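Local coordinates for L-Ribose isomerase (Acinetobacter, PDB 4Q0S), which catalyses the isomerisation of L-ribose, probably to L-ribulose, using a cupin-type beta-barrel that holds a metal ion beside the sugar, at residues M65-Y71 with H109-F113; V129-M133 with V209-R214; Y219-P223 with W237-N243. All coordinates share one frame. Residue numbers count along the deposited sequence, not the author numbering.

Contact 1 of 3, residues M65-Y71 with H109-F113; sequences MWSGEPY and HPGKF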
loop_
_atom_site.group_PDB
_atom_site.type_symbol
_atom_site.label_atom_id
_atom_site.label_comp_id
_atom_site.label_asym_id
_atom_site.label_seq_id
_atom_site.Cartn_x
_atom_site.Cartn_y
_atom_site.Cartn_z
ATOM N N MET A 65 11.520 0.743 -22.353
ATOM C CA MET A 65 10.442 0.020 -21.693
ATOM C C MET A 65 9.084 0.720 -21.642
ATOM O O MET A 65 8.100 0.118 -21.221
ATOM C CB MET A 65 10.889 -0.374 -20.287
ATOM C CG MET A 65 11.879 -1.530 -20.256
ATOM S SD MET A 65 11.136 -3.074 -20.887
ATOM C CE MET A 65 12.217 -3.405 -22.257
ATOM N N TRP A 66 9.012 1.980 -22.056
ATOM C CA TRP A 66 7.723 2.665 -22.072
ATOM C C TRP A 66 7.250 2.925 -23.491
ATOM O O TRP A 66 6.284 3.656 -23.706
ATOM C CB TRP A 66 7.768 3.976 -21.269
ATOM C CG TRP A 66 7.684 3.725 -19.783
ATOM C CD1 TRP A 66 8.728 3.501 -18.929
ATOM C CD2 TRP A 66 6.491 3.527 -19.016
ATOM N NE1 TRP A 66 8.256 3.166 -17.680
ATOM C CE2 TRP A 66 6.888 3.173 -17.706
ATOM C CE3 TRP A 66 5.121 3.605 -19.309
ATOM C CZ2 TRP A 66 5.962 2.896 -16.688
ATOM C CZ3 TRP A 66 4.203 3.328 -18.296
ATOM C CH2 TRP A 66 4.630 2.978 -17.004
ATOM N N SER A 67 7.923 2.319 -24.465
ATOM C CA SER A 67 7.539 2.494 -25.862
ATOM C C SER A 67 6.215 1.780 -26.141
ATOM O O SER A 67 5.432 2.217 -26.981
ATOM C CB SER A 67 8.624 1.949 -26.799
ATOM O OG SER A 67 8.627 0.531 -26.827
ATOM N N GLY A 68 5.966 0.686 -25.423
ATOM C CA GLY A 68 4.737 -0.064 -25.616
ATOM C C GLY A 68 4.894 -1.141 -26.675
ATOM O O GLY A 68 3.981 -1.926 -26.925
ATOM N N GLU A 69 6.070 -1.186 -27.286
ATOM C CA GLU A 69 6.368 -2.149 -28.337
ATOM C C GLU A 69 6.430 -3.594 -27.849
ATOM O O GLU A 69 6.811 -3.864 -26.711
ATOM C CB GLU A 69 7.692 -1.781 -29.008
ATOM C CG GLU A 69 7.691 -0.395 -29.632
ATOM C CD GLU A 69 9.049 -0.006 -30.173
ATOM O OE1 GLU A 69 10.016 0.057 -29.382
ATOM O OE2 GLU A 69 9.154 0.235 -31.391
ATOM N N PRO A 70 6.053 -4.546 -28.718
ATOM C CA PRO A 70 6.070 -5.968 -28.366
ATOM C C PRO A 70 7.451 -6.624 -28.379
ATOM O O PRO A 70 8.020 -6.900 -29.442
ATOM C CB PRO A 70 5.126 -6.588 -29.393
ATOM C CG PRO A 70 5.350 -5.729 -30.607
ATOM C CD PRO A 70 5.378 -4.332 -30.013
ATOM N N TYR A 71 7.989 -6.861 -27.186
ATOM C CA TYR A 71 9.279 -7.517 -27.033
ATOM C C TYR A 71 9.165 -8.495 -25.872
ATOM O O TYR A 71 8.251 -8.385 -25.051
ATOM C CB TYR A 71 10.382 -6.489 -26.770
ATOM C CG TYR A 71 10.828 -5.760 -28.021
ATOM C CD1 TYR A 71 11.707 -6.363 -28.924
ATOM C CD2 TYR A 71 10.340 -4.490 -28.324
ATOM C CE1 TYR A 71 12.088 -5.720 -30.103
ATOM C CE2 TYR A 71 10.712 -3.835 -29.501
ATOM C CZ TYR A 71 11.587 -4.459 -30.386
ATOM O OH TYR A 71 11.949 -3.828 -31.557
ATOM N N HIS A 109 6.594 -4.529 -18.460
ATOM C CA HIS A 109 6.175 -3.232 -18.943
ATOM C C HIS A 109 5.175 -3.353 -20.083
ATOM O O HIS A 109 5.042 -4.415 -20.698
ATOM C CB HIS A 109 7.399 -2.398 -19.325
ATOM C CG HIS A 109 8.090 -1.794 -18.139
ATOM N ND1 HIS A 109 8.758 -2.554 -17.202
ATOM C CD2 HIS A 109 8.157 -0.514 -17.701
ATOM C CE1 HIS A 109 9.204 -1.769 -16.239
ATOM N NE2 HIS A 109 8.852 -0.525 -16.517
ATOM N N PRO A 110 4.446 -2.268 -20.368
ATOM C CA PRO A 110 3.436 -2.250 -21.429
ATOM C C PRO A 110 3.896 -2.841 -22.758
ATOM O O PRO A 110 4.929 -2.444 -23.302
ATOM C CB PRO A 110 3.075 -0.768 -21.541
ATOM C CG PRO A 110 3.351 -0.239 -20.160
ATOM C CD PRO A 110 4.660 -0.912 -19.833
ATOM N N GLY A 111 3.115 -3.793 -23.264
ATOM C CA GLY A 111 3.431 -4.427 -24.533
ATOM C C GLY A 111 4.427 -5.571 -24.465
ATOM O O GLY A 111 4.456 -6.414 -25.357
ATOM N N LYS A 112 5.232 -5.616 -23.409
ATOM C CA LYS A 112 6.248 -6.659 -23.262
ATOM C C LYS A 112 5.671 -8.003 -22.792
ATOM O O LYS A 112 4.600 -8.052 -22.186
ATOM C CB LYS A 112 7.343 -6.163 -22.310
ATOM C CG LYS A 112 7.905 -4.775 -22.692
ATOM C CD LYS A 112 8.856 -4.854 -23.879
ATOM C CE LYS A 112 9.465 -3.489 -24.245
ATOM N NZ LYS A 112 8.508 -2.569 -24.918
ATOM N N PHE A 113 6.392 -9.090 -23.074
ATOM C CA PHE A 113 5.933 -10.436 -22.731
ATOM C C PHE A 113 6.917 -11.315 -21.968
ATOM O O PHE A 113 8.126 -11.104 -22.007
ATOM C CB PHE A 113 5.635 -11.269 -23.996
ATOM C CG PHE A 113 4.599 -10.703 -24.916
ATOM C CD1 PHE A 113 4.837 -9.537 -25.636
ATOM C CD2 PHE A 113 3.409 -11.393 -25.131
ATOM C CE1 PHE A 113 3.904 -9.071 -26.563
ATOM C CE2 PHE A 113 2.473 -10.940 -26.047
ATOM C CZ PHE A 113 2.716 -9.778 -26.767
HETATM O O HOH W 1 6.964 -0.859 -23.248
HETATM O O HOH W 2 10.496 -1.260 -26.585
#
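H109 opens the second segment with its CB 3.2 Å from M65 O. The CB of M65 lies over one face of the H109 imidazole in a CH-pi contact, 4.0 Å from the ring centroid, and the ring's edge meets the five-membered ring of W66 in an offset edge-to-face pair, planes at 90°. H109 NE2 and W66 NE1 both hydrogen-bond to E28 of the second subunit, so the pair reaches into a subunit interface. P110 sets its CG 4.1 Å from W66 CZ3, and P110 O receives a CA-H...O contact from G68 CA at 3.3 Å. G111 takes the third place in a type II turn from H109 to K112, closed by K112 N to H109 O (3.0 Å). G111 CA lies 3.5 Å from G68 O, where a beta-carbon on G111 would clash. K112 then curls back so that NZ donates to E69 O (2.8 Å) and to two waters; one of these also joins M65 O, G68 N and P110 O. F113 begins the strand 113-118 by giving its N to Y71 O at 2.8 Å, while its ring edge meets P70 CB. With no carboxylate bonded to it from either segment, the buried charge of K112 is met by a backbone oxygen and two waters, alongside the F113 N to Y71 O bond and the packing around H109.

Contact 2 of 3, residues V129-M133 with V209-R214; sequences VLGEM and VPLVVR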
loop_
_atom_site.group_PDB
_atom_site.type_symbol
_atom_site.label_atom_id
_atom_site.label_comp_id
_atom_site.label_asym_id
_atom_site.label_seq_id
_atom_site.Cartn_x
_atom_site.Cartn_y
_atom_site.Cartn_z
ATOM N N VAL A 129 -0.704 -7.731 -8.702
ATOM C CA VAL A 129 -0.594 -6.719 -7.660
ATOM C C VAL A 129 -0.911 -5.344 -8.222
ATOM O O VAL A 129 -1.578 -4.531 -7.570
ATOM C CB VAL A 129 0.825 -6.709 -7.053
ATOM C CG1 VAL A 129 0.904 -5.701 -5.901
ATOM C CG2 VAL A 129 1.189 -8.110 -6.574
ATOM N N LEU A 130 -0.437 -5.090 -9.438
ATOM C CA LEU A 130 -0.661 -3.816 -10.105
ATOM C C LEU A 130 -0.803 -4.042 -11.603
ATOM O O LEU A 130 -0.113 -4.888 -12.177
ATOM C CB LEU A 130 0.512 -2.868 -9.836
ATOM C CG LEU A 130 0.306 -1.424 -10.287
ATOM C CD1 LEU A 130 -0.645 -0.750 -9.315
ATOM C CD2 LEU A 130 1.634 -0.681 -10.334
ATOM N N GLY A 131 -1.692 -3.282 -12.236
ATOM C CA GLY A 131 -1.893 -3.432 -13.664
ATOM C C GLY A 131 -2.786 -4.624 -13.949
ATOM O O GLY A 131 -3.532 -5.068 -13.078
ATOM N N GLU A 132 -2.721 -5.143 -15.169
ATOM C CA GLU A 132 -3.539 -6.287 -15.546
ATOM C C GLU A 132 -2.664 -7.257 -16.300
ATOM O O GLU A 132 -1.745 -6.857 -17.011
ATOM C CB GLU A 132 -4.727 -5.856 -16.411
ATOM C CG GLU A 132 -5.537 -4.731 -15.786
ATOM C CD GLU A 132 -7.006 -4.757 -16.163
ATOM O OE1 GLU A 132 -7.346 -5.218 -17.276
ATOM O OE2 GLU A 132 -7.827 -4.298 -15.341
ATOM N N MET A 133 -2.952 -8.536 -16.138
ATOM C CA MET A 133 -2.155 -9.559 -16.769
ATOM C C MET A 133 -2.933 -10.348 -17.806
ATOM O O MET A 133 -3.988 -10.919 -17.511
ATOM C CB MET A 133 -1.617 -10.488 -15.684
ATOM C CG MET A 133 -0.828 -11.670 -16.174
ATOM S SD MET A 133 -0.535 -12.777 -14.791
ATOM C CE MET A 133 1.024 -13.562 -15.280
ATOM N N VAL A 209 0.637 1.667 -16.101
ATOM C CA VAL A 209 1.576 1.151 -15.111
ATOM C C VAL A 209 2.142 -0.186 -15.549
ATOM O O VAL A 209 1.551 -0.881 -16.370
ATOM C CB VAL A 209 0.915 0.957 -13.713
ATOM C CG1 VAL A 209 0.395 2.280 -13.191
ATOM C CG2 VAL A 209 -0.202 -0.078 -13.787
ATOM N N PRO A 210 3.312 -0.558 -15.017
ATOM C CA PRO A 210 3.888 -1.847 -15.405
ATOM C C PRO A 210 3.026 -2.929 -14.761
ATOM O O PRO A 210 2.382 -2.685 -13.744
ATOM C CB PRO A 210 5.285 -1.822 -14.774
ATOM C CG PRO A 210 5.556 -0.355 -14.535
ATOM C CD PRO A 210 4.212 0.170 -14.110
ATOM N N LEU A 211 2.990 -4.110 -15.367
ATOM C CA LEU A 211 2.249 -5.206 -14.779
ATOM C C LEU A 211 3.148 -5.736 -13.662
ATOM O O LEU A 211 4.333 -5.992 -13.881
ATOM C CB LEU A 211 2.016 -6.315 -15.811
ATOM C CG LEU A 211 1.691 -7.687 -15.204
ATOM C CD1 LEU A 211 0.418 -7.582 -14.375
ATOM C CD2 LEU A 211 1.531 -8.734 -16.322
ATOM N N VAL A 212 2.598 -5.872 -12.466
ATOM C CA VAL A 212 3.363 -6.401 -11.346
ATOM C C VAL A 212 2.593 -7.615 -10.856
ATOM O O VAL A 212 1.420 -7.509 -10.479
ATOM C CB VAL A 212 3.506 -5.368 -10.195
ATOM C CG1 VAL A 212 4.396 -5.943 -9.078
ATOM C CG2 VAL A 212 4.119 -4.087 -10.726
ATOM N N VAL A 213 3.251 -8.770 -10.870
ATOM C CA VAL A 213 2.601 -10.009 -10.461
ATOM C C VAL A 213 3.418 -10.800 -9.457
ATOM O O VAL A 213 4.632 -10.939 -9.589
ATOM C CB VAL A 213 2.347 -10.935 -11.681
ATOM C CG1 VAL A 213 1.572 -12.196 -11.247
ATOM C CG2 VAL A 213 1.575 -10.185 -12.751
ATOM N N ARG A 214 2.737 -11.326 -8.454
ATOM C CA ARG A 214 3.393 -12.137 -7.453
ATOM C C ARG A 214 3.203 -13.601 -7.873
ATOM O O ARG A 214 2.075 -14.065 -8.048
ATOM C CB ARG A 214 2.750 -11.873 -6.088
ATOM C CG ARG A 214 3.364 -12.644 -4.936
ATOM C CD ARG A 214 2.591 -12.371 -3.649
ATOM N NE ARG A 214 2.883 -11.061 -3.062
ATOM C CZ ARG A 214 3.693 -10.882 -2.020
ATOM N NH1 ARG A 214 3.908 -9.664 -1.542
ATOM N NH2 ARG A 214 4.286 -11.930 -1.457
#
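A classic beta bulge shapes this antiparallel pairing in the cupin barrel: V129 and L130 both face V212, and V212 O accepts from V129 N at 2.8 Å and from L130 N at 3.2 Å. V212 N returns a bond to L130 O (2.9 Å), completing the hydrogen-bonded pair of L130 with V212. On the face these two share, L130 fills the hollow between two valines, its CB 3.9 Å from V212 CG2 and its CG 3.8 Å from V209 CG2. V129 fits beside them, with CB 4.2 Å from V212 CG1 and CG2 4.1 Å from R214 CB. At G131 the chain leaves strand 124-130 and turns into strand 132-137. Its positive phi suits glycine, and a beta-carbon here would press on P210 O and L211 CA. The turn brings M133 CB to 3.7 Å from L211 CD2, and the M133 sulfur continues to V213. V212 also packs on L32 of helix 19-35, whereas the guanidinium of R214 makes a salt bridge with E127 of the third subunit. L211 CD1 occupies the inside of the turn, 3.5 Å from both L130 O and E132 O.

Contact 3 of 3, residues Y219-P223 with W237-N243; sequences YSHEP and WLGMHDN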
loop_
_atom_site.group_PDB
_atom_site.type_symbol
_atom_site.label_atom_id
_atom_site.label_comp_id
_atom_site.label_asym_id
_atom_site.label_seq_id
_atom_site.Cartn_x
_atom_site.Cartn_y
_atom_site.Cartn_z
ATOM N N TYR A 219 9.425 -25.334 -6.670
ATOM C CA TYR A 219 10.828 -25.001 -6.908
ATOM C C TYR A 219 11.198 -24.640 -8.344
ATOM O O TYR A 219 10.757 -25.283 -9.296
ATOM C CB TYR A 219 11.722 -26.149 -6.441
ATOM C CG TYR A 219 13.184 -25.785 -6.349
ATOM C CD1 TYR A 219 13.677 -25.063 -5.264
ATOM C CD2 TYR A 219 14.083 -26.175 -7.344
ATOM C CE1 TYR A 219 15.030 -24.738 -5.168
ATOM C CE2 TYR A 219 15.443 -25.857 -7.261
ATOM C CZ TYR A 219 15.907 -25.141 -6.170
ATOM O OH TYR A 219 17.245 -24.841 -6.070
ATOM N N SER A 220 12.032 -23.614 -8.489
ATOM C CA SER A 220 12.475 -23.171 -9.803
ATOM C C SER A 220 13.880 -23.709 -10.121
ATOM O O SER A 220 14.876 -23.262 -9.549
ATOM C CB SER A 220 12.465 -21.643 -9.859
ATOM O OG SER A 220 12.752 -21.176 -11.161
ATOM N N HIS A 221 13.945 -24.682 -11.025
ATOM C CA HIS A 221 15.217 -25.277 -11.438
ATOM C C HIS A 221 15.780 -24.444 -12.585
ATOM O O HIS A 221 15.362 -24.597 -13.731
ATOM C CB HIS A 221 15.007 -26.718 -11.923
ATOM C CG HIS A 221 14.393 -27.621 -10.899
ATOM N ND1 HIS A 221 15.116 -28.181 -9.867
ATOM C CD2 HIS A 221 13.119 -28.051 -10.739
ATOM C CE1 HIS A 221 14.314 -28.915 -9.117
ATOM N NE2 HIS A 221 13.096 -28.852 -9.625
ATOM N N GLU A 222 16.727 -23.563 -12.279
ATOM C CA GLU A 222 17.323 -22.711 -13.302
ATOM C C GLU A 222 18.791 -22.399 -13.036
ATOM O O GLU A 222 19.110 -21.575 -12.177
ATOM C CB GLU A 222 16.555 -21.390 -13.405
ATOM C CG GLU A 222 15.091 -21.532 -13.774
ATOM C CD GLU A 222 14.364 -20.197 -13.788
ATOM O OE1 GLU A 222 14.386 -19.498 -12.750
ATOM O OE2 GLU A 222 13.770 -19.847 -14.834
ATOM N N PRO A 223 19.706 -23.064 -13.759
ATOM C CA PRO A 223 21.143 -22.818 -13.577
ATOM C C PRO A 223 21.521 -21.458 -14.180
ATOM O O PRO A 223 22.410 -21.364 -15.031
ATOM C CB PRO A 223 21.790 -23.982 -14.327
ATOM C CG PRO A 223 20.754 -25.072 -14.224
ATOM C CD PRO A 223 19.486 -24.313 -14.509
ATOM N N TRP A 237 19.176 -32.920 -9.082
ATOM C CA TRP A 237 18.874 -31.499 -9.235
ATOM C C TRP A 237 20.015 -30.705 -9.867
ATOM O O TRP A 237 19.786 -29.667 -10.486
ATOM C CB TRP A 237 18.536 -30.887 -7.876
ATOM C CG TRP A 237 17.224 -31.335 -7.309
ATOM C CD1 TRP A 237 16.679 -32.585 -7.378
ATOM C CD2 TRP A 237 16.323 -30.549 -6.521
ATOM N NE1 TRP A 237 15.496 -32.629 -6.677
ATOM C CE2 TRP A 237 15.256 -31.392 -6.139
ATOM C CE3 TRP A 237 16.318 -29.212 -6.094
ATOM C CZ2 TRP A 237 14.190 -30.942 -5.349
ATOM C CZ3 TRP A 237 15.260 -28.766 -5.308
ATOM C CH2 TRP A 237 14.211 -29.631 -4.943
ATOM N N LEU A 238 21.240 -31.195 -9.704
ATOM C CA LEU A 238 22.418 -30.523 -10.245
ATOM C C LEU A 238 22.367 -30.354 -11.761
ATOM O O LEU A 238 22.275 -31.333 -12.503
ATOM C CB LEU A 238 23.682 -31.294 -9.856
ATOM C CG LEU A 238 25.018 -30.721 -10.332
ATOM C CD1 LEU A 238 25.205 -29.305 -9.805
ATOM C CD2 LEU A 238 26.143 -31.623 -9.851
ATOM N N GLY A 239 22.429 -29.103 -12.211
ATOM C CA GLY A 239 22.390 -28.813 -13.634
ATOM C C GLY A 239 21.017 -28.980 -14.264
ATOM O O GLY A 239 20.793 -28.583 -15.408
ATOM N N MET A 240 20.093 -29.571 -13.515
ATOM C CA MET A 240 18.735 -29.801 -13.992
ATOM C C MET A 240 18.080 -28.524 -14.518
ATOM O O MET A 240 18.105 -27.485 -13.855
ATOM C CB MET A 240 17.893 -30.378 -12.855
ATOM C CG MET A 240 16.479 -30.753 -13.237
ATOM S SD MET A 240 15.563 -31.297 -11.786
ATOM C CE MET A 240 16.319 -32.897 -11.482
ATOM N N HIS A 241 17.506 -28.604 -15.714
ATOM C CA HIS A 241 16.828 -27.458 -16.309
ATOM C C HIS A 241 15.336 -27.768 -16.385
ATOM O O HIS A 241 14.944 -28.907 -16.659
ATOM C CB HIS A 241 17.369 -27.163 -17.710
ATOM C CG HIS A 241 16.888 -25.861 -18.279
ATOM N ND1 HIS A 241 17.049 -24.657 -17.623
ATOM C CD2 HIS A 241 16.261 -25.571 -19.445
ATOM C CE1 HIS A 241 16.545 -23.684 -18.361
ATOM N NE2 HIS A 241 16.060 -24.211 -19.471
ATOM N N ASP A 242 14.509 -26.756 -16.141
ATOM C CA ASP A 242 13.066 -26.940 -16.155
ATOM C C ASP A 242 12.340 -25.859 -16.950
ATOM O O ASP A 242 11.169 -25.577 -16.703
ATOM C CB ASP A 242 12.549 -26.981 -14.713
ATOM C CG ASP A 242 11.120 -27.469 -14.618
ATOM O OD1 ASP A 242 10.811 -28.529 -15.203
ATOM O OD2 ASP A 242 10.307 -26.797 -13.949
ATOM N N ASN A 243 13.043 -25.243 -17.894
ATOM C CA ASN A 243 12.444 -24.220 -18.741
ATOM C C ASN A 243 12.510 -24.701 -20.178
ATOM O O ASN A 243 13.575 -25.075 -20.668
ATOM C CB ASN A 243 13.187 -22.885 -18.634
ATOM C CG ASN A 243 12.978 -22.201 -17.298
ATOM O OD1 ASN A 243 11.975 -22.425 -16.621
ATOM N ND2 ASN A 243 13.921 -21.342 -16.921
HETATM O O HOH W 3 11.651 -25.273 -12.000
HETATM O O HOH W 4 17.939 -27.663 -9.699
#
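N243 ND2 donates to E222 OE2 at 2.6 Å, the shortest bond between the two segments. The same carboxylate oxygen forms a salt bridge with R254 and a weak hydrogen bond to bound D-ribitol, so this polar knot belongs to the sugar pocket. D242 N makes a weak bond to H221 O (3.3 Å), and a water links Y219 O, H221 N and D242 OD2; D242 OD1 forms a salt bridge with R121. A second water lies 2.9 Å from H221 ND1 and donates to W237 O at 2.8 Å, while H221 NE2 donates to E97 O. An aromatic cluster follows: H221 points its edge at the six-membered ring of W237, centroids 4.8 Å apart, and Y219 meets that ring obliquely. M240 SD sits over the H221 face, 3.8 Å from its centroid. P223 CD packs 3.5 Å from M240 O. Both segments belong to the long connection between strands 211-217 and 244-245, and helix 248-254 borders it, supplying R254 to N243 and N251 to H241.

In the fold
Contacts 1 and 2 adjoin, their centres 13 Å apart: P210 CG packs 3.8 Å from H109 NE2 and 3.9 Å from W66 CZ2, and both contacts touch the second subunit. Contact 3 lies on the opposite side of the chain's centre, its own centre 28 Å from contact 1 and 26 Å from contact 2. The bound cobalt, held by H117, H119, E124 and H199, is about 6 Å from the N243 side chain and about 9 Å from that of M133. Strand 113-118, entered at F113, carries H117, while strand 124-130 runs from E124 into contact 2. E222 lines a ribitol pocket, its side chain about 3 Å from the sugar; M133's is about 7 Å from a bound ribitol, and F113's about 10 Å from a bound ribitol.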